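Local coordinates for cell surface protein (Faecalibacterium prausnitzii A2-165, PDB 4GT6), which is of unknown function but, as an extracellular protein built of BspA-type leucine-rich repeats, probably binds other proteins at the bacterial cell surface, at residues S5-I17 against I26-I38. Sequence-based numbering, arbitrary orientation.
Sequences SPMAYTDGSYQFI and ITKYTGNEHRITI. With EDO (1,2-ethanediol), chain C; EDO (1,2-ethanediol), chain Q.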
ATOM      1  N   SER A   5      19.779 -20.407  17.543  1.00 52.52           N
ATOM      2  CA  SER A   5      20.622 -19.287  17.122  1.00 51.52           C
ATOM      3  C   SER A   5      22.060 -19.473  17.704  1.00 55.12           C
ATOM      4  O   SER A   5      22.214 -20.295  18.621  1.00 54.54           O
ATOM      5  CB  SER A   5      19.991 -17.967  17.566  1.00 54.53           C
ATOM      6  OG  SER A   5      19.864 -17.879  18.977  1.00 63.07           O
ATOM      7  N   PRO A   6      23.120 -18.767  17.189  1.00 51.03           N
ATOM      8  CA  PRO A   6      24.497 -18.987  17.708  1.00 50.48           C
ATOM      9  C   PRO A   6      24.724 -18.588  19.180  1.00 52.49           C
ATOM     10  O   PRO A   6      23.843 -17.967  19.797  1.00 51.50           O
ATOM     11  CB  PRO A   6      25.366 -18.110  16.789  1.00 52.08           C
ATOM     12  CG  PRO A   6      24.535 -17.844  15.585  1.00 56.77           C
ATOM     13  CD  PRO A   6      23.128 -17.781  16.085  1.00 52.17           C
HETATM   14  N   MSE A   7      25.911 -18.952  19.735  0.50 49.26           N
HETATM   15  CA  MSE A   7      26.328 -18.662  21.116  0.50 49.35           C
HETATM   16  C   MSE A   7      26.458 -17.150  21.331  0.50 48.01           C
HETATM   17  O   MSE A   7      27.227 -16.482  20.630  0.50 46.56           O
HETATM   18  CB  MSE A   7      27.654 -19.384  21.453  0.50 53.22           C
HETATM   19  CG  MSE A   7      28.299 -18.954  22.785  0.50 62.13           C
HETATM   20 SE   MSE A   7      27.323 -19.493  24.401  0.50 72.44          SE
HETATM   21  CE  MSE A   7      28.381 -18.526  25.738  0.50 69.27           C
ATOM     22  N   ALA A   8      25.700 -16.630  22.311  1.00 40.83           N
ATOM     23  CA  ALA A   8      25.653 -15.210  22.662  1.00 37.40           C
ATOM     24  C   ALA A   8      26.420 -14.894  23.941  1.00 37.44           C
ATOM     25  O   ALA A   8      26.393 -15.660  24.904  1.00 38.47           O
ATOM     26  CB  ALA A   8      24.207 -14.753  22.800  1.00 37.43           C
ATOM     27  N   TYR A   9      27.057 -13.726  23.958  1.00 29.51           N
ATOM     28  CA  TYR A   9      27.845 -13.195  25.066  1.00 28.17           C
ATOM     29  C   TYR A   9      27.189 -11.936  25.600  1.00 28.82           C
ATOM     30  O   TYR A   9      26.330 -11.385  24.918  1.00 25.86           O
ATOM     31  CB  TYR A   9      29.276 -12.895  24.590  1.00 30.05           C
ATOM     32  CG  TYR A   9      29.903 -14.068  23.873  1.00 33.32           C
ATOM     33  CD1 TYR A   9      30.363 -15.179  24.579  1.00 36.63           C
ATOM     34  CD2 TYR A   9      29.980 -14.099  22.486  1.00 33.99           C
ATOM     35  CE1 TYR A   9      30.935 -16.268  23.921  1.00 38.06           C
ATOM     36  CE2 TYR A   9      30.538 -15.188  21.818  1.00 35.48           C
ATOM     37  CZ  TYR A   9      31.027 -16.262  22.540  1.00 44.68           C
ATOM     38  OH  TYR A   9      31.555 -17.341  21.874  1.00 48.22           O
ATOM     39  N   THR A  10      27.602 -11.469  26.787  1.00 24.76           N
ATOM     40  CA  THR A  10      27.027 -10.289  27.432  1.00 24.60           C
ATOM     41  C   THR A  10      28.049  -9.183  27.638  1.00 28.25           C
ATOM     42  O   THR A  10      29.177  -9.435  28.079  1.00 26.54           O
ATOM     43  CB  THR A  10      26.413 -10.700  28.805  1.00 30.50           C
ATOM     44  OG1 THR A  10      25.372 -11.644  28.573  1.00 29.56           O
ATOM     45  CG2 THR A  10      25.838  -9.522  29.594  1.00 28.56           C
ATOM     46  N   ASP A  11      27.619  -7.940  27.375  1.00 23.18           N
ATOM     47  CA  ASP A  11      28.384  -6.740  27.695  1.00 23.00           C
ATOM     48  C   ASP A  11      27.360  -5.690  28.185  1.00 27.23           C
ATOM     49  O   ASP A  11      26.631  -5.082  27.385  1.00 24.17           O
ATOM     50  CB  ASP A  11      29.278  -6.254  26.530  1.00 24.51           C
ATOM     51  CG  ASP A  11      30.240  -5.125  26.895  1.00 29.48           C
ATOM     52  OD1 ASP A  11      30.080  -4.526  27.990  1.00 33.49           O
ATOM     53  OD2 ASP A  11      31.147  -4.831  26.088  1.00 25.44           O
ATOM     54  N   GLY A  12      27.283  -5.541  29.513  1.00 24.23           N
ATOM     55  CA  GLY A  12      26.303  -4.670  30.146  1.00 23.59           C
ATOM     56  C   GLY A  12      24.894  -5.173  29.898  1.00 25.55           C
ATOM     57  O   GLY A  12      24.615  -6.366  30.051  1.00 23.65           O
ATOM     58  N   SER A  13      24.017  -4.275  29.406  1.00 22.38           N
ATOM     59  CA  SER A  13      22.616  -4.589  29.113  1.00 21.07           C
ATOM     60  C   SER A  13      22.396  -5.231  27.732  1.00 22.90           C
ATOM     61  O   SER A  13      21.257  -5.476  27.369  1.00 21.94           O
ATOM     62  CB  SER A  13      21.783  -3.315  29.199  1.00 23.87           C
ATOM     63  OG  SER A  13      21.865  -2.806  30.515  1.00 28.63           O
ATOM     64  N   TYR A  14      23.473  -5.529  26.987  1.00 18.78           N
ATOM     65  CA  TYR A  14      23.365  -6.093  25.657  1.00 18.24           C
ATOM     66  C   TYR A  14      24.016  -7.459  25.544  1.00 22.24           C
ATOM     67  O   TYR A  14      25.085  -7.703  26.099  1.00 23.89           O
ATOM     68  CB  TYR A  14      24.029  -5.134  24.639  1.00 19.02           C
ATOM     69  CG  TYR A  14      23.236  -3.860  24.442  1.00 19.07           C
ATOM     70  CD1 TYR A  14      22.219  -3.789  23.496  1.00 20.44           C
ATOM     71  CD2 TYR A  14      23.486  -2.731  25.220  1.00 19.29           C
ATOM     72  CE1 TYR A  14      21.467  -2.629  23.330  1.00 18.75           C
ATOM     73  CE2 TYR A  14      22.735  -1.567  25.070  1.00 20.03           C
ATOM     74  CZ  TYR A  14      21.736  -1.517  24.107  1.00 20.15           C
ATOM     75  OH  TYR A  14      20.976  -0.389  23.948  1.00 19.10           O
ATOM     76  N   GLN A  15      23.362  -8.339  24.818  1.00 18.02           N
ATOM     77  CA  GLN A  15      23.918  -9.625  24.437  1.00 17.03           C
ATOM     78  C   GLN A  15      24.242  -9.542  22.958  1.00 19.15           C
ATOM     79  O   GLN A  15      23.590  -8.791  22.214  1.00 16.37           O
ATOM     80  CB  GLN A  15      22.971 -10.783  24.716  1.00 18.29           C
ATOM     81  CG  GLN A  15      22.651 -10.936  26.204  1.00 23.12           C
ATOM     82  CD  GLN A  15      21.748 -12.101  26.474  1.00 27.88           C
ATOM     83  OE1 GLN A  15      21.345 -12.850  25.569  1.00 24.29           O
ATOM     84  NE2 GLN A  15      21.397 -12.271  27.747  1.00 28.48           N
ATOM     85  N   PHE A  16      25.210 -10.331  22.523  1.00 16.97           N
ATOM     86  CA  PHE A  16      25.667 -10.275  21.145  1.00 16.47           C
ATOM     87  C   PHE A  16      26.304 -11.575  20.720  1.00 21.16           C
ATOM     88  O   PHE A  16      26.730 -12.391  21.553  1.00 21.33           O
ATOM     89  CB  PHE A  16      26.679  -9.108  20.965  1.00 17.91           C
ATOM     90  CG  PHE A  16      27.937  -9.240  21.803  1.00 20.63           C
ATOM     91  CD1 PHE A  16      27.969  -8.782  23.121  1.00 22.84           C
ATOM     92  CD2 PHE A  16      29.078  -9.864  21.288  1.00 21.48           C
ATOM     93  CE1 PHE A  16      29.118  -8.945  23.911  1.00 24.17           C
ATOM     94  CE2 PHE A  16      30.229 -10.019  22.080  1.00 23.92           C
ATOM     95  CZ  PHE A  16      30.252  -9.526  23.372  1.00 22.15           C
ATOM     96  N   ILE A  17      26.389 -11.745  19.415  1.00 17.49           N
ATOM     97  CA  ILE A  17      27.078 -12.872  18.778  1.00 17.83           C
ATOM     98  C   ILE A  17      28.244 -12.284  17.957  1.00 22.43           C
ATOM     99  O   ILE A  17      28.241 -11.084  17.643  1.00 19.30           O
ATOM    100  CB  ILE A  17      26.138 -13.770  17.935  1.00 20.61           C
ATOM    101  CG1 ILE A  17      25.505 -12.992  16.748  1.00 19.57           C
ATOM    102  CG2 ILE A  17      25.085 -14.454  18.837  1.00 22.37           C
ATOM    103  CD1 ILE A  17      24.824 -13.844  15.658  1.00 28.03           C
ATOM    104  N   ILE A  26      24.266  -7.255  17.877  1.00 13.78           N
ATOM    105  CA  ILE A  26      23.455  -7.203  19.122  1.00 15.17           C
ATOM    106  C   ILE A  26      22.286  -8.164  18.947  1.00 17.09           C
ATOM    107  O   ILE A  26      21.566  -8.054  17.962  1.00 16.45           O
ATOM    108  CB  ILE A  26      22.940  -5.764  19.417  1.00 19.75           C
ATOM    109  CG1 ILE A  26      24.090  -4.742  19.624  1.00 22.50           C
ATOM    110  CG2 ILE A  26      21.926  -5.760  20.600  1.00 21.24           C
ATOM    111  CD1 ILE A  26      25.117  -5.079  20.648  1.00 24.79           C
ATOM    112  N   THR A  27      22.070  -9.085  19.897  1.00 15.02           N
ATOM    113  CA  THR A  27      20.975 -10.052  19.751  1.00 14.36           C
ATOM    114  C   THR A  27      19.887  -9.927  20.820  1.00 17.52           C
ATOM    115  O   THR A  27      18.803 -10.472  20.630  1.00 17.45           O
ATOM    116  CB  THR A  27      21.530 -11.487  19.749  1.00 20.97           C
ATOM    117  OG1 THR A  27      22.310 -11.679  20.933  1.00 20.58           O
ATOM    118  CG2 THR A  27      22.353 -11.797  18.486  1.00 20.87           C
ATOM    119  N   LYS A  28      20.171  -9.235  21.929  0.50 14.74           N
ATOM    120  CA  LYS A  28      19.215  -9.041  23.025  0.50 14.21           C
ATOM    121  C   LYS A  28      19.555  -7.777  23.798  0.50 18.39           C
ATOM    122  O   LYS A  28      20.728  -7.410  23.911  0.50 17.78           O
ATOM    123  CB  LYS A  28      19.239 -10.268  23.982  0.50 16.22           C
ATOM    124  CG  LYS A  28      18.095 -10.321  25.014  0.50 16.16           C
ATOM    125  CD  LYS A  28      18.163 -11.584  25.893  0.50 16.53           C
ATOM    126  CE  LYS A  28      16.859 -11.795  26.627  0.50 28.49           C
ATOM    127  NZ  LYS A  28      16.781 -13.141  27.255  0.50 38.94           N
ATOM    128  N   TYR A  29      18.527  -7.128  24.345  1.00 15.94           N
ATOM    129  CA  TYR A  29      18.684  -5.978  25.218  1.00 16.36           C
ATOM    130  C   TYR A  29      17.933  -6.325  26.502  1.00 20.73           C
ATOM    131  O   TYR A  29      16.746  -6.663  26.427  1.00 18.10           O
ATOM    132  CB  TYR A  29      18.171  -4.692  24.579  1.00 16.67           C
ATOM    133  CG  TYR A  29      18.101  -3.555  25.574  1.00 15.96           C
ATOM    134  CD1 TYR A  29      19.263  -2.949  26.054  1.00 17.60           C
ATOM    135  CD2 TYR A  29      16.877  -3.092  26.046  1.00 16.34           C
ATOM    136  CE1 TYR A  29      19.203  -1.866  26.930  1.00 18.78           C
ATOM    137  CE2 TYR A  29      16.804  -2.015  26.931  1.00 16.61           C
ATOM    138  CZ  TYR A  29      17.968  -1.398  27.355  1.00 20.13           C
ATOM    139  OH  TYR A  29      17.894  -0.322  28.194  1.00 19.10           O
ATOM    140  N   THR A  30      18.609  -6.253  27.660  1.00 17.75           N
ATOM    141  CA  THR A  30      17.994  -6.684  28.933  1.00 19.03           C
ATOM    142  C   THR A  30      17.693  -5.515  29.882  1.00 21.66           C
ATOM    143  O   THR A  30      17.293  -5.748  31.034  1.00 21.47           O
ATOM    144  CB  THR A  30      18.919  -7.702  29.622  1.00 22.68           C
ATOM    145  OG1 THR A  30      20.140  -7.045  29.976  1.00 19.95           O
ATOM    146  CG2 THR A  30      19.188  -8.925  28.754  1.00 20.75           C
ATOM    147  N   GLY A  31      17.853  -4.284  29.402  1.00 18.21           N
ATOM    148  CA  GLY A  31      17.560  -3.108  30.222  1.00 18.20           C
ATOM    149  C   GLY A  31      16.113  -2.636  30.110  1.00 20.58           C
ATOM    150  O   GLY A  31      15.249  -3.348  29.591  1.00 20.19           O
ATOM    151  N   ASN A  32      15.844  -1.426  30.581  1.00 16.91           N
ATOM    152  CA  ASN A  32      14.495  -0.857  30.550  1.00 16.90           C
ATOM    153  C   ASN A  32      14.553   0.668  30.310  1.00 19.85           C
ATOM    154  O   ASN A  32      13.653   1.390  30.725  1.00 20.32           O
ATOM    155  CB  ASN A  32      13.714  -1.181  31.851  1.00 19.24           C
ATOM    156  CG  ASN A  32      14.385  -0.695  33.112  1.00 27.44           C
ATOM    157  OD1 ASN A  32      15.175   0.250  33.102  1.00 19.58           O
ATOM    158  ND2 ASN A  32      14.091  -1.353  34.224  1.00 24.27           N
ATOM    159  N   GLU A  33      15.574   1.144  29.607  1.00 16.32           N
ATOM    160  CA  GLU A  33      15.703   2.581  29.297  1.00 16.13           C
ATOM    161  C   GLU A  33      14.634   3.047  28.311  1.00 18.59           C
ATOM    162  O   GLU A  33      14.122   2.238  27.528  1.00 16.52           O
ATOM    163  CB  GLU A  33      17.090   2.864  28.676  1.00 17.05           C
ATOM    164  CG  GLU A  33      18.256   2.488  29.579  1.00 22.29           C
ATOM    165  CD  GLU A  33      19.568   2.439  28.818  1.00 32.11           C
ATOM    166  OE1 GLU A  33      19.834   1.429  28.122  1.00 23.46           O
ATOM    167  OE2 GLU A  33      20.300   3.450  28.868  1.00 23.45           O
ATOM    168  N   HIS A  34      14.327   4.352  28.331  1.00 16.76           N
ATOM    169  CA  HIS A  34      13.404   4.998  27.401  1.00 17.09           C
ATOM    170  C   HIS A  34      14.191   5.771  26.331  1.00 18.66           C
ATOM    171  O   HIS A  34      13.617   6.157  25.312  1.00 17.11           O
ATOM    172  CB  HIS A  34      12.381   5.901  28.125  1.00 18.40           C
ATOM    173  CG  HIS A  34      12.999   7.050  28.856  1.00 22.78           C
ATOM    174  ND1 HIS A  34      13.470   6.917  30.155  1.00 26.34           N
ATOM    175  CD2 HIS A  34      13.184   8.325  28.451  1.00 24.60           C
ATOM    176  CE1 HIS A  34      13.958   8.108  30.478  1.00 25.79           C
ATOM    177  NE2 HIS A  34      13.791   8.987  29.488  1.00 25.45           N
ATOM    178  N   ARG A  35      15.494   6.004  26.576  1.00 16.77           N
ATOM    179  CA  ARG A  35      16.438   6.602  25.611  1.00 16.32           C
ATOM    180  C   ARG A  35      17.547   5.584  25.412  1.00 19.99           C
ATOM    181  O   ARG A  35      18.344   5.341  26.326  1.00 19.55           O
ATOM    182  CB  ARG A  35      17.022   7.946  26.088  1.00 20.70           C
ATOM    183  CG  ARG A  35      15.997   8.997  26.463  1.00 24.97           C
ATOM    184  CD  ARG A  35      16.653  10.381  26.604  1.00 35.75           C
ATOM    185  NE  ARG A  35      17.106  10.896  25.301  1.00 59.11           N
ATOM    186  CZ  ARG A  35      16.310  11.423  24.369  1.00 72.65           C
ATOM    187  NH1 ARG A  35      15.003  11.525  24.580  1.00 61.06           N
ATOM    188  NH2 ARG A  35      16.811  11.833  23.212  1.00 54.98           N
ATOM    189  N   ILE A  36      17.546   4.935  24.257  1.00 15.11           N
ATOM    190  CA  ILE A  36      18.469   3.835  23.973  1.00 14.79           C
ATOM    191  C   ILE A  36      19.694   4.344  23.225  1.00 19.19           C
ATOM    192  O   ILE A  36      19.575   5.150  22.304  1.00 19.11           O
ATOM    193  CB  ILE A  36      17.722   2.723  23.179  1.00 17.48           C
ATOM    194  CG1 ILE A  36      16.702   1.976  24.084  1.00 18.30           C
ATOM    195  CG2 ILE A  36      18.682   1.722  22.462  1.00 18.30           C
ATOM    196  CD1 ILE A  36      17.322   1.010  25.089  1.00 24.47           C
ATOM    197  N   THR A  37      20.858   3.859  23.645  1.00 17.68           N
ATOM    198  CA  THR A  37      22.127   4.115  22.986  1.00 18.20           C
ATOM    199  C   THR A  37      22.736   2.758  22.654  1.00 21.26           C
ATOM    200  O   THR A  37      23.216   2.058  23.554  1.00 19.62           O
ATOM    201  CB  THR A  37      23.068   4.968  23.857  1.00 26.60           C
ATOM    202  OG1 THR A  37      22.416   6.190  24.149  1.00 26.85           O
ATOM    203  CG2 THR A  37      24.407   5.241  23.159  1.00 25.91           C
ATOM    204  N   ILE A  38      22.717   2.391  21.367  1.00 17.58           N
ATOM    205  CA  ILE A  38      23.292   1.118  20.935  1.00 15.36           C
ATOM    206  C   ILE A  38      24.811   1.243  21.050  1.00 18.02           C
ATOM    207  O   ILE A  38      25.349   2.246  20.599  1.00 17.55           O
ATOM    208  CB  ILE A  38      22.837   0.757  19.484  1.00 17.16           C
ATOM    209  CG1 ILE A  38      21.272   0.644  19.344  1.00 17.72           C
ATOM    210  CG2 ILE A  38      23.586  -0.491  18.961  1.00 16.74           C
ATOM    211  CD1 ILE A  38      20.614  -0.493  20.128  1.00 21.64           C
TER
HETATM  212  C1  EDO C 901      24.293 -14.663  27.354  1.00 79.31           C
HETATM  213  O1  EDO C 901      25.522 -14.267  27.940  1.00 78.61           O
HETATM  214  C2  EDO C 901      23.639 -15.764  28.219  1.00 80.58           C
HETATM  215  O2  EDO C 901      22.425 -16.184  27.614  1.00 81.59           O
HETATM  216  C1  EDO Q 915      33.313  -6.527  29.599  1.00 81.56           C
HETATM  217  O1  EDO Q 915      32.102  -6.088  30.193  1.00 82.31           O
HETATM  218  C2  EDO Q 915      33.148  -7.989  29.122  1.00 80.98           C
HETATM  219  O2  EDO Q 915      32.104  -8.054  28.163  1.00 80.35           O
HETATM  220  O   HOH W   1      22.508  -8.187  29.249  1.00 36.74           O
HETATM  221  O   HOH W   2      20.478  -4.902  32.253  1.00 45.63           O
HETATM  222  O   HOH W   3      21.187   1.671  25.769  1.00 20.24           O
HETATM  223  O   HOH W   4      21.056 -13.181  22.716  1.00 29.53           O
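Tyr14 and Tyr29 face each other across a non-hydrogen-bonded antiparallel pair, and their rings show how a hairpin at the end of a repeat solenoid can pool its aromatic face with the strand that follows, 35-37, and with neighbours such as Phe59, which meets the Tyr29 ring. The phenol of Tyr14 lies beneath Tyr29, whose CD1 sits 3.4 Å above the Tyr14 plane toward its rim; the planes are inclined at 45°, so the pair is oblique. With CG anti to the carbonyl carbon (chi1 -70°), Tyr14 sets CD1 against Ile26 CG2 of the paired strand at its ring edge (3.5 Å), and CE1 reaches Ile38 CD1 just past strand 35-37. Its hydroxyl ends beside Ile36 CG2 and shares a water, lying in the ring plane, that donates to Glu33 OE1 and accepts from Thr37 N. Tyr29, CG anti to the backbone N (chi1 170°), carries its OH to the loop after its strand: it donates to the anti lone pair of Glu33 OE1 (2.6 Å) and accepts from Glu33 N, while Gly31 N stands over the ring centre. Were Tyr29 cut back to an alanine, one face of the Tyr14 ring would probably lose its cover and the Glu33 carboxylate its phenol donor.

On the other sheet face, Gln15 and Lys28 run side by side, Gln15 CB 3.8 Å from Lys28 CB. Beneath them Gln15 O receives Thr27 N (2.8 Å) and, weakly, Lys28 N, the signature of a classic bulge. Ser13 O takes Thr30 N in the carbonyl plane. The chemistry thus divides the hairpin: a buried aromatic-aliphatic face whose phenol oxygens are satisfied through Glu33 and water, and a more polar face turned toward solvent.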